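Local structure of RagA protein (Porphyromonas gingivalis, 6SLN) at residues A[338-343]-A[981-986]; A[682-687]-A[701-706]; A[793-798]-A[870-875]; A[810-815]-A[823-828]. The protein probably imports peptides across the outer membrane of Porphyromonas gingivalis, as a TonB-dependent receptor whose plugged beta-barrel holds a bound peptide. All coordinates share one frame; numbering follows the deposited sequence.

Contact 1 of 4, residues A[338-343]-A[981-986]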
# COMPACT_ATOMS: atom_id res chain seq x y z
N GLY A 338 25.77 -11.62 -1.74
CA GLY A 338 26.01 -11.71 -3.17
C GLY A 338 27.41 -11.25 -3.52
O GLY A 338 27.92 -10.26 -2.99
N MET A 339 28.05 -11.97 -4.44
CA MET A 339 29.42 -11.60 -4.77
C MET A 339 29.50 -10.47 -5.79
O MET A 339 30.50 -9.75 -5.82
CB MET A 339 30.20 -12.80 -5.26
CG MET A 339 29.52 -13.59 -6.32
SD MET A 339 30.77 -14.58 -7.09
CE MET A 339 31.15 -13.52 -8.48
N ALA A 340 28.49 -10.28 -6.63
CA ALA A 340 28.46 -9.06 -7.42
C ALA A 340 28.29 -7.88 -6.48
O ALA A 340 27.65 -7.99 -5.43
CB ALA A 340 27.34 -9.07 -8.45
N ARG A 341 28.89 -6.75 -6.85
CA ARG A 341 28.86 -5.60 -5.95
C ARG A 341 27.47 -5.00 -5.87
O ARG A 341 27.08 -4.51 -4.81
CB ARG A 341 29.88 -4.56 -6.38
CG ARG A 341 31.27 -4.89 -5.94
CD ARG A 341 32.13 -3.66 -6.07
NE ARG A 341 33.53 -4.01 -6.01
CZ ARG A 341 34.20 -4.20 -4.87
NH1 ARG A 341 33.58 -4.04 -3.70
NH2 ARG A 341 35.47 -4.54 -4.91
N GLU A 342 26.73 -5.02 -6.99
CA GLU A 342 25.28 -4.90 -6.99
C GLU A 342 24.72 -5.78 -5.88
O GLU A 342 24.87 -7.01 -5.91
CB GLU A 342 24.71 -5.31 -8.34
CG GLU A 342 23.76 -4.32 -8.92
CD GLU A 342 23.16 -4.84 -10.19
OE1 GLU A 342 21.94 -5.10 -10.20
OE2 GLU A 342 23.93 -5.01 -11.17
N PRO A 343 24.11 -5.19 -4.86
CA PRO A 343 23.82 -5.95 -3.64
C PRO A 343 22.80 -7.03 -3.90
O PRO A 343 21.82 -6.82 -4.62
CB PRO A 343 23.27 -4.88 -2.70
CG PRO A 343 23.89 -3.62 -3.21
CD PRO A 343 23.82 -3.76 -4.69
N ASN A 981 25.52 -11.32 -20.16
CA ASN A 981 25.80 -10.64 -18.91
C ASN A 981 25.49 -11.52 -17.70
O ASN A 981 24.63 -11.20 -16.88
CB ASN A 981 25.04 -9.31 -18.81
CG ASN A 981 25.49 -8.47 -17.61
OD1 ASN A 981 26.67 -8.46 -17.24
ND2 ASN A 981 24.54 -7.78 -16.98
N GLN A 982 26.19 -12.65 -17.60
CA GLN A 982 25.88 -13.61 -16.56
C GLN A 982 26.21 -13.07 -15.18
O GLN A 982 27.22 -12.39 -14.98
CB GLN A 982 26.65 -14.91 -16.80
CG GLN A 982 26.52 -15.46 -18.20
CD GLN A 982 27.53 -16.56 -18.46
OE1 GLN A 982 28.73 -16.40 -18.19
NE2 GLN A 982 27.06 -17.70 -18.97
N TYR A 983 25.33 -13.34 -14.23
CA TYR A 983 25.70 -13.36 -12.82
C TYR A 983 26.24 -14.76 -12.57
O TYR A 983 25.46 -15.70 -12.38
CB TYR A 983 24.49 -13.03 -11.92
CG TYR A 983 24.86 -12.67 -10.49
CD1 TYR A 983 25.83 -13.41 -9.79
CD2 TYR A 983 24.24 -11.62 -9.83
CE1 TYR A 983 26.17 -13.10 -8.49
CE2 TYR A 983 24.59 -11.29 -8.52
CZ TYR A 983 25.56 -12.03 -7.85
OH TYR A 983 25.93 -11.73 -6.54
N PRO A 984 27.55 -14.96 -12.62
CA PRO A 984 28.09 -16.33 -12.62
C PRO A 984 27.79 -17.04 -11.30
O PRO A 984 27.63 -16.41 -10.26
CB PRO A 984 29.59 -16.13 -12.81
CG PRO A 984 29.77 -14.66 -13.21
CD PRO A 984 28.62 -13.94 -12.63
N ASN A 985 27.70 -18.36 -11.36
CA ASN A 985 27.66 -19.11 -10.12
C ASN A 985 28.95 -18.88 -9.35
O ASN A 985 29.96 -18.44 -9.90
CB ASN A 985 27.47 -20.61 -10.37
CG ASN A 985 26.01 -20.98 -10.59
OD1 ASN A 985 25.17 -20.85 -9.69
ND2 ASN A 985 25.70 -21.46 -11.79
N SER A 986 28.91 -19.17 -8.06
CA SER A 986 30.00 -18.80 -7.18
C SER A 986 30.76 -20.03 -6.73
O SER A 986 30.30 -21.17 -6.86
CB SER A 986 29.47 -18.04 -5.97
OG SER A 986 28.37 -18.73 -5.42
O HOH W 1 25.57 -9.44 -5.38
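The phenol oxygen of Tyr983 is gripped by two hydrogen bonds: one from the backbone N-H of Ala340 and one with a water. The hydrogen bond from the amide N-H is fairly straight, with Ala340 N 2.9 Å from Tyr983 OH and 157° at the hydrogen. The water sits 2.6 Å from the same OH and donates onward to Ala340 O, so Ala340 meets the phenol directly through its N-H and, by way of the water, through its carbonyl. Met339 N also lies 3.0 Å from Tyr983 OH. The ring reaches the other loop because its CG is anti to the backbone N (chi1 -165°). Ala340 CB lies obliquely against the phenol end, 3.5 Å from Tyr983 CZ. Met339 runs past Tyr983 in the opposite direction, its CG near the ring plane and 4.0 Å from Tyr983 CE1. Its chain bends at chi3, and Met339 SD rests 3.9 Å from Ser986 CB. The loop 338-343 joins barrel strands 325-337 and 345-360, while 981-986 leads into the last strand, 986-996. Ile230 on strand 218-230 touches both Met339 and Pro984, and the Tyr983 backbone is bonded to Gly136 of the plug.

Contact 2 of 4, residues A[682-687]-A[701-706]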
# COMPACT_ATOMS: atom_id res chain seq x y z
N GLN A 682 3.37 -42.01 -19.63
CA GLN A 682 4.76 -42.43 -19.44
C GLN A 682 4.81 -43.94 -19.26
O GLN A 682 4.31 -44.47 -18.26
CB GLN A 682 5.40 -41.74 -18.26
CG GLN A 682 6.91 -41.81 -18.30
CD GLN A 682 7.55 -41.62 -16.94
OE1 GLN A 682 8.33 -42.46 -16.50
NE2 GLN A 682 7.22 -40.52 -16.28
N PHE A 683 5.43 -44.62 -20.22
CA PHE A 683 5.78 -46.02 -20.08
C PHE A 683 7.19 -46.10 -19.51
O PHE A 683 8.09 -45.38 -19.96
CB PHE A 683 5.69 -46.73 -21.43
CG PHE A 683 6.35 -48.07 -21.46
CD1 PHE A 683 5.85 -49.11 -20.70
CD2 PHE A 683 7.46 -48.29 -22.25
CE1 PHE A 683 6.46 -50.36 -20.74
CE2 PHE A 683 8.08 -49.53 -22.29
CZ PHE A 683 7.58 -50.57 -21.54
N ASN A 684 7.38 -46.94 -18.50
CA ASN A 684 8.67 -47.03 -17.83
C ASN A 684 8.97 -48.49 -17.55
O ASN A 684 8.12 -49.19 -16.99
CB ASN A 684 8.69 -46.24 -16.53
CG ASN A 684 10.09 -46.10 -15.97
OD1 ASN A 684 10.76 -45.10 -16.17
ND2 ASN A 684 10.55 -47.15 -15.29
N PHE A 685 10.16 -48.93 -17.92
CA PHE A 685 10.59 -50.32 -17.75
C PHE A 685 11.94 -50.32 -17.04
O PHE A 685 12.91 -49.77 -17.57
CB PHE A 685 10.69 -51.03 -19.09
CG PHE A 685 11.37 -52.35 -19.01
CD1 PHE A 685 12.75 -52.46 -19.17
CD2 PHE A 685 10.64 -53.49 -18.74
CE1 PHE A 685 13.38 -53.68 -19.08
CE2 PHE A 685 11.27 -54.72 -18.65
CZ PHE A 685 12.64 -54.81 -18.82
N GLY A 686 12.01 -50.95 -15.87
CA GLY A 686 13.17 -50.81 -15.01
C GLY A 686 13.74 -52.13 -14.53
O GLY A 686 13.09 -53.18 -14.59
N LEU A 687 14.97 -52.05 -14.04
CA LEU A 687 15.67 -53.22 -13.53
C LEU A 687 16.57 -52.79 -12.38
O LEU A 687 17.56 -52.10 -12.61
CB LEU A 687 16.49 -53.89 -14.63
CG LEU A 687 16.77 -55.36 -14.37
CD1 LEU A 687 15.51 -56.18 -14.51
CD2 LEU A 687 17.88 -55.88 -15.29
N ASP A 701 16.66 -47.86 -15.84
CA ASP A 701 15.25 -47.58 -16.10
C ASP A 701 15.14 -47.00 -17.50
O ASP A 701 15.64 -45.91 -17.76
CB ASP A 701 14.68 -46.61 -15.07
CG ASP A 701 14.06 -47.32 -13.89
OD1 ASP A 701 12.90 -47.77 -14.02
OD2 ASP A 701 14.73 -47.44 -12.84
N PHE A 702 14.49 -47.74 -18.40
CA PHE A 702 14.16 -47.24 -19.72
C PHE A 702 12.74 -46.71 -19.70
O PHE A 702 11.82 -47.40 -19.27
CB PHE A 702 14.31 -48.34 -20.78
CG PHE A 702 13.77 -47.95 -22.14
CD1 PHE A 702 14.54 -47.20 -23.02
CD2 PHE A 702 12.49 -48.35 -22.54
CE1 PHE A 702 14.04 -46.85 -24.28
CE2 PHE A 702 11.98 -47.99 -23.80
CZ PHE A 702 12.76 -47.25 -24.67
N TYR A 703 12.56 -45.49 -20.18
CA TYR A 703 11.24 -44.89 -20.22
C TYR A 703 10.96 -44.29 -21.58
O TYR A 703 11.88 -43.99 -22.36
CB TYR A 703 11.11 -43.79 -19.17
CG TYR A 703 12.03 -42.63 -19.44
CD1 TYR A 703 11.62 -41.56 -20.22
CD2 TYR A 703 13.31 -42.61 -18.93
CE1 TYR A 703 12.46 -40.50 -20.47
CE2 TYR A 703 14.16 -41.56 -19.17
CZ TYR A 703 13.73 -40.50 -19.94
OH TYR A 703 14.58 -39.45 -20.18
N VAL A 704 9.68 -44.08 -21.85
CA VAL A 704 9.23 -43.29 -22.99
C VAL A 704 8.01 -42.49 -22.54
O VAL A 704 7.03 -43.06 -22.04
CB VAL A 704 8.88 -44.12 -24.24
CG1 VAL A 704 7.89 -45.22 -23.90
CG2 VAL A 704 8.33 -43.21 -25.32
N ARG A 705 8.09 -41.18 -22.70
CA ARG A 705 7.15 -40.23 -22.12
C ARG A 705 6.57 -39.40 -23.25
O ARG A 705 7.31 -38.87 -24.09
CB ARG A 705 7.86 -39.38 -21.05
CG ARG A 705 7.42 -37.95 -20.95
CD ARG A 705 8.21 -37.22 -19.88
NE ARG A 705 7.49 -36.01 -19.46
CZ ARG A 705 8.07 -34.98 -18.87
NH1 ARG A 705 9.37 -35.01 -18.62
NH2 ARG A 705 7.35 -33.92 -18.53
N THR A 706 5.25 -39.30 -23.30
CA THR A 706 4.57 -38.66 -24.40
C THR A 706 3.65 -37.57 -23.87
O THR A 706 2.92 -37.79 -22.90
CB THR A 706 3.75 -39.66 -25.19
OG1 THR A 706 4.43 -40.93 -25.20
CG2 THR A 706 3.55 -39.17 -26.61
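Phe683 crosses Val704, its partner on the neighbouring strand, obliquely, and its inner atoms meet one methyl. CG is anti to the backbone N (chi1 166°), and Phe683 CB starts 3.6 Å from Val704 CG1. The same methyl is 4.1 Å from Phe683 CG and meets the ring edge in plane, 3.5 Å from Phe683 CD2. Farther out, Phe683 CE2 comes to 4.5 Å from Phe702 CE2, a loose touch. Strands 678-691 and 696-715 form an antiparallel hairpin of the TonB-dependent receptor barrel, in which Phe683-Val704 and Phe685-Phe702 are hydrogen-bonded pairs, each joined by two backbone bonds. The face carrying these four apolar residues probably looks outward, consistent with lipid contact. Gln682, Asn684, Tyr703, Asp701 and Arg705 point inward. Here Asn684 ND2 donates to the anti lone pair of Asp701 OD1, 2.7 Å away, and that oxygen lies in the amide plane. Asn684 OD1 turns to Tyr703 CB at 3.3 Å, and the amide and phenol planes are nearly parallel, 4° apart. In the plug, His147 stacks on Tyr703 and Lys187 O accepts from Gln682 NE2. Within the barrel wall, Tyr703 OH bonds Asn762 and Arg705 NE binds Gln680 OE1.

Contact 3 of 4, residues A[793-798]-A[870-875]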
# COMPACT_ATOMS: atom_id res chain seq x y z
N PHE A 793 18.93 -25.66 -32.31
CA PHE A 793 19.41 -24.32 -32.65
C PHE A 793 19.20 -24.04 -34.13
O PHE A 793 19.06 -24.95 -34.96
CB PHE A 793 20.88 -24.15 -32.24
CG PHE A 793 21.06 -23.92 -30.76
CD1 PHE A 793 20.83 -22.66 -30.21
CD2 PHE A 793 21.40 -24.97 -29.91
CE1 PHE A 793 20.96 -22.44 -28.87
CE2 PHE A 793 21.52 -24.75 -28.55
CZ PHE A 793 21.31 -23.48 -28.04
N TYR A 794 19.17 -22.76 -34.47
CA TYR A 794 18.79 -22.35 -35.82
C TYR A 794 19.57 -21.09 -36.15
O TYR A 794 19.32 -20.03 -35.56
CB TYR A 794 17.28 -22.13 -35.91
CG TYR A 794 16.77 -21.89 -37.33
CD1 TYR A 794 16.64 -20.59 -37.83
CD2 TYR A 794 16.42 -22.95 -38.16
CE1 TYR A 794 16.18 -20.36 -39.11
CE2 TYR A 794 15.96 -22.73 -39.45
CZ TYR A 794 15.84 -21.43 -39.92
OH TYR A 794 15.39 -21.19 -41.21
N MET A 795 20.50 -21.21 -37.10
CA MET A 795 21.35 -20.09 -37.47
C MET A 795 22.06 -20.42 -38.77
O MET A 795 22.05 -21.56 -39.24
CB MET A 795 22.38 -19.77 -36.38
CG MET A 795 23.14 -20.98 -35.87
SD MET A 795 23.85 -20.64 -34.25
CE MET A 795 22.44 -20.77 -33.17
N ALA A 796 22.67 -19.39 -39.37
CA ALA A 796 23.58 -19.63 -40.47
C ALA A 796 24.82 -20.34 -39.96
O ALA A 796 25.16 -20.25 -38.78
CB ALA A 796 23.96 -18.32 -41.15
N GLU A 797 25.47 -21.09 -40.85
CA GLU A 797 26.71 -21.78 -40.52
C GLU A 797 27.87 -20.89 -40.96
O GLU A 797 28.14 -20.75 -42.16
CB GLU A 797 26.78 -23.15 -41.18
CG GLU A 797 25.61 -24.04 -40.80
CD GLU A 797 25.83 -25.49 -41.14
OE1 GLU A 797 26.78 -25.80 -41.90
OE2 GLU A 797 25.06 -26.33 -40.65
N TYR A 798 28.54 -20.29 -39.98
CA TYR A 798 29.68 -19.41 -40.23
C TYR A 798 30.80 -20.20 -40.89
O TYR A 798 31.16 -21.28 -40.43
CB TYR A 798 30.17 -18.82 -38.90
CG TYR A 798 31.28 -17.82 -39.07
CD1 TYR A 798 31.03 -16.56 -39.61
CD2 TYR A 798 32.59 -18.14 -38.71
CE1 TYR A 798 32.05 -15.66 -39.78
CE2 TYR A 798 33.60 -17.23 -38.87
CZ TYR A 798 33.33 -16.00 -39.41
OH TYR A 798 34.34 -15.09 -39.58
N TRP A 870 24.76 -26.55 -25.47
CA TRP A 870 25.27 -25.46 -26.28
C TRP A 870 24.58 -24.18 -25.81
O TRP A 870 23.58 -24.20 -25.09
CB TRP A 870 25.02 -25.71 -27.77
CG TRP A 870 25.48 -27.08 -28.19
CD1 TRP A 870 24.78 -28.25 -28.06
CD2 TRP A 870 26.76 -27.44 -28.74
NE1 TRP A 870 25.55 -29.31 -28.52
CE2 TRP A 870 26.76 -28.84 -28.94
CE3 TRP A 870 27.90 -26.71 -29.10
CZ2 TRP A 870 27.85 -29.51 -29.48
CZ3 TRP A 870 28.99 -27.40 -29.64
CH2 TRP A 870 28.95 -28.78 -29.82
N MET A 871 25.16 -23.05 -26.21
CA MET A 871 24.71 -21.76 -25.73
C MET A 871 25.28 -20.71 -26.65
O MET A 871 26.44 -20.79 -27.05
CB MET A 871 25.16 -21.52 -24.28
CG MET A 871 24.29 -20.52 -23.52
SD MET A 871 24.43 -20.65 -21.72
CE MET A 871 26.22 -20.70 -21.50
N ILE A 872 24.46 -19.74 -27.01
CA ILE A 872 24.95 -18.60 -27.77
C ILE A 872 25.57 -17.63 -26.78
O ILE A 872 24.92 -17.21 -25.82
CB ILE A 872 23.83 -17.94 -28.58
CG1 ILE A 872 23.21 -18.96 -29.52
CG2 ILE A 872 24.33 -16.71 -29.33
CD1 ILE A 872 21.86 -18.58 -30.00
N ASN A 873 26.85 -17.31 -26.99
CA ASN A 873 27.56 -16.38 -26.13
C ASN A 873 27.31 -14.97 -26.64
O ASN A 873 28.10 -14.40 -27.39
CB ASN A 873 29.04 -16.69 -26.09
CG ASN A 873 29.75 -15.95 -24.97
OD1 ASN A 873 29.26 -14.91 -24.52
ND2 ASN A 873 30.87 -16.50 -24.50
N ASN A 874 26.20 -14.40 -26.19
CA ASN A 874 25.85 -13.05 -26.60
C ASN A 874 26.95 -12.06 -26.29
O ASN A 874 27.15 -11.11 -27.07
CB ASN A 874 24.56 -12.64 -25.91
CG ASN A 874 23.69 -11.75 -26.75
OD1 ASN A 874 22.48 -11.77 -26.59
ND2 ASN A 874 24.28 -10.97 -27.63
N ASP A 875 27.66 -12.24 -25.17
CA ASP A 875 28.75 -11.33 -24.81
C ASP A 875 29.74 -11.20 -25.96
O ASP A 875 30.17 -10.09 -26.31
CB ASP A 875 29.50 -11.83 -23.56
CG ASP A 875 28.86 -11.39 -22.26
OD1 ASP A 875 27.73 -10.85 -22.28
OD2 ASP A 875 29.49 -11.61 -21.20
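The Phe793 ring spans two residues of the facing strand, and no hydrogen bond crosses between the segments. The meta and para carbons CE2 and CZ lie against the start of 870-875: Phe793 CE2 is 3.7 Å from Trp870 CB, and Phe793 CZ is 3.8 Å from Trp870 O. On the other flank Phe793 CE1 approaches Ile872 CD1 at 4.1 Å, the two side chains sliding past each other in opposite directions. Trp870 CB and Ile872 CD1 both meet the ring obliquely. Met795 comes to the same isoleucine tip to tip, with Met795 CE 3.9 Å from Ile872 CD1; its chain is bent at chi3 (76°), which brings the methyl round. The axes of the short strands 793-796 and 870-873 come no closer than 9.9 Å and their directions differ by 46°, so the two backbones do not pair, and side chains of 793-796 reach across to the side chains and backbone of 870-873. The first strand belongs to the small antiparallel sheet inserted between barrel strands 752-764 and 844-853, the second to barrel strand 857-873, so the contact seats this extra sheet against the barrel. Leu921 of strand 921-937 packs on both Phe793 and Met795, whose backbones are bonded to Ile836 and Thr834 of strand 833-836. Beyond Ile872 the chain makes an inverse gamma turn centred on Asn873, at the N-cap position, whose OD1 makes a weak hydrogen bond to Arg876 N at the start of helix 874-879. The next residue, Asn874, hydrogen-bonds the backbone of the bound peptide through ND2.

Contact 4 of 4, residues A[810-815]-A[823-828]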
# COMPACT_ATOMS: atom_id res chain seq x y z
N TRP A 810 29.54 -17.29 -45.07
CA TRP A 810 28.64 -18.31 -44.55
C TRP A 810 28.39 -19.36 -45.61
O TRP A 810 28.44 -19.09 -46.82
CB TRP A 810 27.30 -17.70 -44.07
CG TRP A 810 27.48 -16.69 -43.00
CD1 TRP A 810 27.43 -16.89 -41.65
CD2 TRP A 810 27.76 -15.29 -43.19
NE1 TRP A 810 27.65 -15.70 -40.98
CE2 TRP A 810 27.86 -14.71 -41.91
CE3 TRP A 810 27.95 -14.48 -44.32
CZ2 TRP A 810 28.13 -13.35 -41.72
CZ3 TRP A 810 28.21 -13.14 -44.14
CH2 TRP A 810 28.31 -12.59 -42.85
N TYR A 811 28.13 -20.58 -45.16
CA TYR A 811 27.74 -21.62 -46.10
C TYR A 811 26.29 -21.44 -46.51
O TYR A 811 25.45 -20.99 -45.72
CB TYR A 811 27.93 -23.01 -45.50
CG TYR A 811 29.36 -23.37 -45.21
CD1 TYR A 811 30.31 -23.42 -46.23
CD2 TYR A 811 29.78 -23.64 -43.90
CE1 TYR A 811 31.63 -23.74 -45.95
CE2 TYR A 811 31.09 -23.96 -43.62
CZ TYR A 811 32.01 -24.01 -44.64
OH TYR A 811 33.31 -24.33 -44.36
N VAL A 812 26.00 -21.78 -47.76
CA VAL A 812 24.65 -21.79 -48.28
C VAL A 812 24.08 -23.22 -48.07
O VAL A 812 24.58 -24.15 -48.72
CB VAL A 812 24.62 -21.40 -49.76
CG1 VAL A 812 23.20 -21.07 -50.19
CG2 VAL A 812 25.60 -20.24 -49.99
N PRO A 813 23.09 -23.39 -47.22
CA PRO A 813 22.62 -24.75 -46.91
C PRO A 813 22.17 -25.48 -48.17
O PRO A 813 21.46 -24.94 -49.01
CB PRO A 813 21.46 -24.52 -45.94
CG PRO A 813 21.15 -23.05 -46.03
CD PRO A 813 22.41 -22.37 -46.41
N GLY A 814 22.62 -26.72 -48.28
CA GLY A 814 22.37 -27.55 -49.45
C GLY A 814 23.38 -27.42 -50.56
O GLY A 814 23.90 -28.43 -51.05
N GLN A 815 23.71 -26.19 -50.94
CA GLN A 815 24.44 -25.93 -52.17
C GLN A 815 25.89 -26.40 -52.10
O GLN A 815 26.55 -26.30 -51.06
CB GLN A 815 24.39 -24.44 -52.50
CG GLN A 815 23.07 -23.97 -53.05
CD GLN A 815 23.17 -22.57 -53.63
OE1 GLN A 815 24.21 -22.20 -54.18
NE2 GLN A 815 22.10 -21.80 -53.52
N VAL A 823 29.21 -24.35 -50.72
CA VAL A 823 29.22 -23.03 -51.33
C VAL A 823 29.18 -21.99 -50.23
O VAL A 823 28.46 -22.14 -49.24
CB VAL A 823 28.03 -22.86 -52.30
CG1 VAL A 823 27.94 -21.42 -52.79
CG2 VAL A 823 28.15 -23.81 -53.47
N THR A 824 29.95 -20.92 -50.41
CA THR A 824 30.00 -19.82 -49.46
C THR A 824 29.42 -18.57 -50.11
O THR A 824 29.29 -18.46 -51.32
CB THR A 824 31.44 -19.57 -48.97
OG1 THR A 824 32.27 -19.11 -50.04
CG2 THR A 824 32.02 -20.84 -48.37
N THR A 825 29.06 -17.61 -49.26
CA THR A 825 28.61 -16.32 -49.77
C THR A 825 29.09 -15.24 -48.81
O THR A 825 29.24 -15.48 -47.61
CB THR A 825 27.09 -16.29 -49.93
OG1 THR A 825 26.70 -15.05 -50.52
CG2 THR A 825 26.39 -16.44 -48.59
N SER A 826 29.35 -14.05 -49.36
CA SER A 826 29.59 -12.88 -48.52
C SER A 826 28.32 -12.11 -48.18
O SER A 826 28.29 -11.41 -47.15
CB SER A 826 30.59 -11.93 -49.18
OG SER A 826 29.93 -10.89 -49.87
N GLN A 827 27.27 -12.20 -49.01
CA GLN A 827 26.00 -11.55 -48.72
C GLN A 827 25.23 -12.40 -47.71
O GLN A 827 24.79 -13.51 -48.04
CB GLN A 827 25.18 -11.33 -49.99
CG GLN A 827 25.94 -10.64 -51.11
CD GLN A 827 25.06 -9.71 -51.94
OE1 GLN A 827 23.87 -9.97 -52.12
NE2 GLN A 827 25.65 -8.63 -52.44
N TYR A 828 25.08 -11.89 -46.49
CA TYR A 828 24.34 -12.57 -45.43
C TYR A 828 22.84 -12.27 -45.55
O TYR A 828 22.44 -11.14 -45.85
CB TYR A 828 24.84 -12.14 -44.05
CG TYR A 828 24.10 -12.80 -42.91
CD1 TYR A 828 24.41 -14.08 -42.51
CD2 TYR A 828 23.04 -12.15 -42.26
CE1 TYR A 828 23.72 -14.72 -41.50
CE2 TYR A 828 22.33 -12.78 -41.24
CZ TYR A 828 22.68 -14.06 -40.85
OH TYR A 828 22.02 -14.72 -39.83
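Two backbone hydrogen bonds close the Trp810-Thr825 pair: Thr825 N to Trp810 O at 2.9 Å and Trp810 N to Thr825 O at 3.1 Å. A third runs from Val812 N to Val823 O, also 2.9 Å, with the donor 27° above the carbonyl plane. Past the corner at Pro813 and Gly814, where glycine takes a positive phi of 89°, Val823 N makes a weak bond to Gln815 O. Around this antiparallel ladder Val812 and Val823 lie side by side, Val812 CG2 3.8 Å from Val823 CG1. Tyr811 and Thr824 also lie side by side, pointing the same way, with Thr824 CG2 touching CD1 and CE1 of the Tyr811 ring. The largest packing is the indole of Trp810. Tyr828 crosses it at about a right angle and turns a ring edge onto its face, the planes 55° apart and the centroids of its ring and the indole's six-membered ring separated by 4.8 Å. Tyr828 CB adds a CH-pi contact, 3.8 Å from that same six-membered ring centroid. Ser826 O meets the indole at its edge, in plane, and Trp810 NE1 is bonded to Asp917. Strand 792-802 also pairs with strand 807-812, with Ala796 touching both Trp810 and Tyr828 and Glu797 bonded to the Tyr811 backbone.

In the fold
Contacts 1 to 3 are mostly buried, whereas contact 4 lies at the surface. Contacts 2 and 4 both join antiparallel neighbours through backbone bonds, but in different sheets: the barrel wall in contact 2, the inserted sheet in contact 4. Contact 3 has no hydrogen bond across its gap, rests on apolar side chains and ties that inserted sheet to a barrel strand; it adjoins contact 4, where Tyr798 CA packs 3.7 Å from Trp810 CD1. Contact 1, built round one buried phenol and a water, touches contact 3 through a probable hydrogen bond from Asn981 N to Asp875 OD1, although their centres are about 24 Å apart. Contact 2 stands apart, its nearest atoms about 17 Å from contact 3.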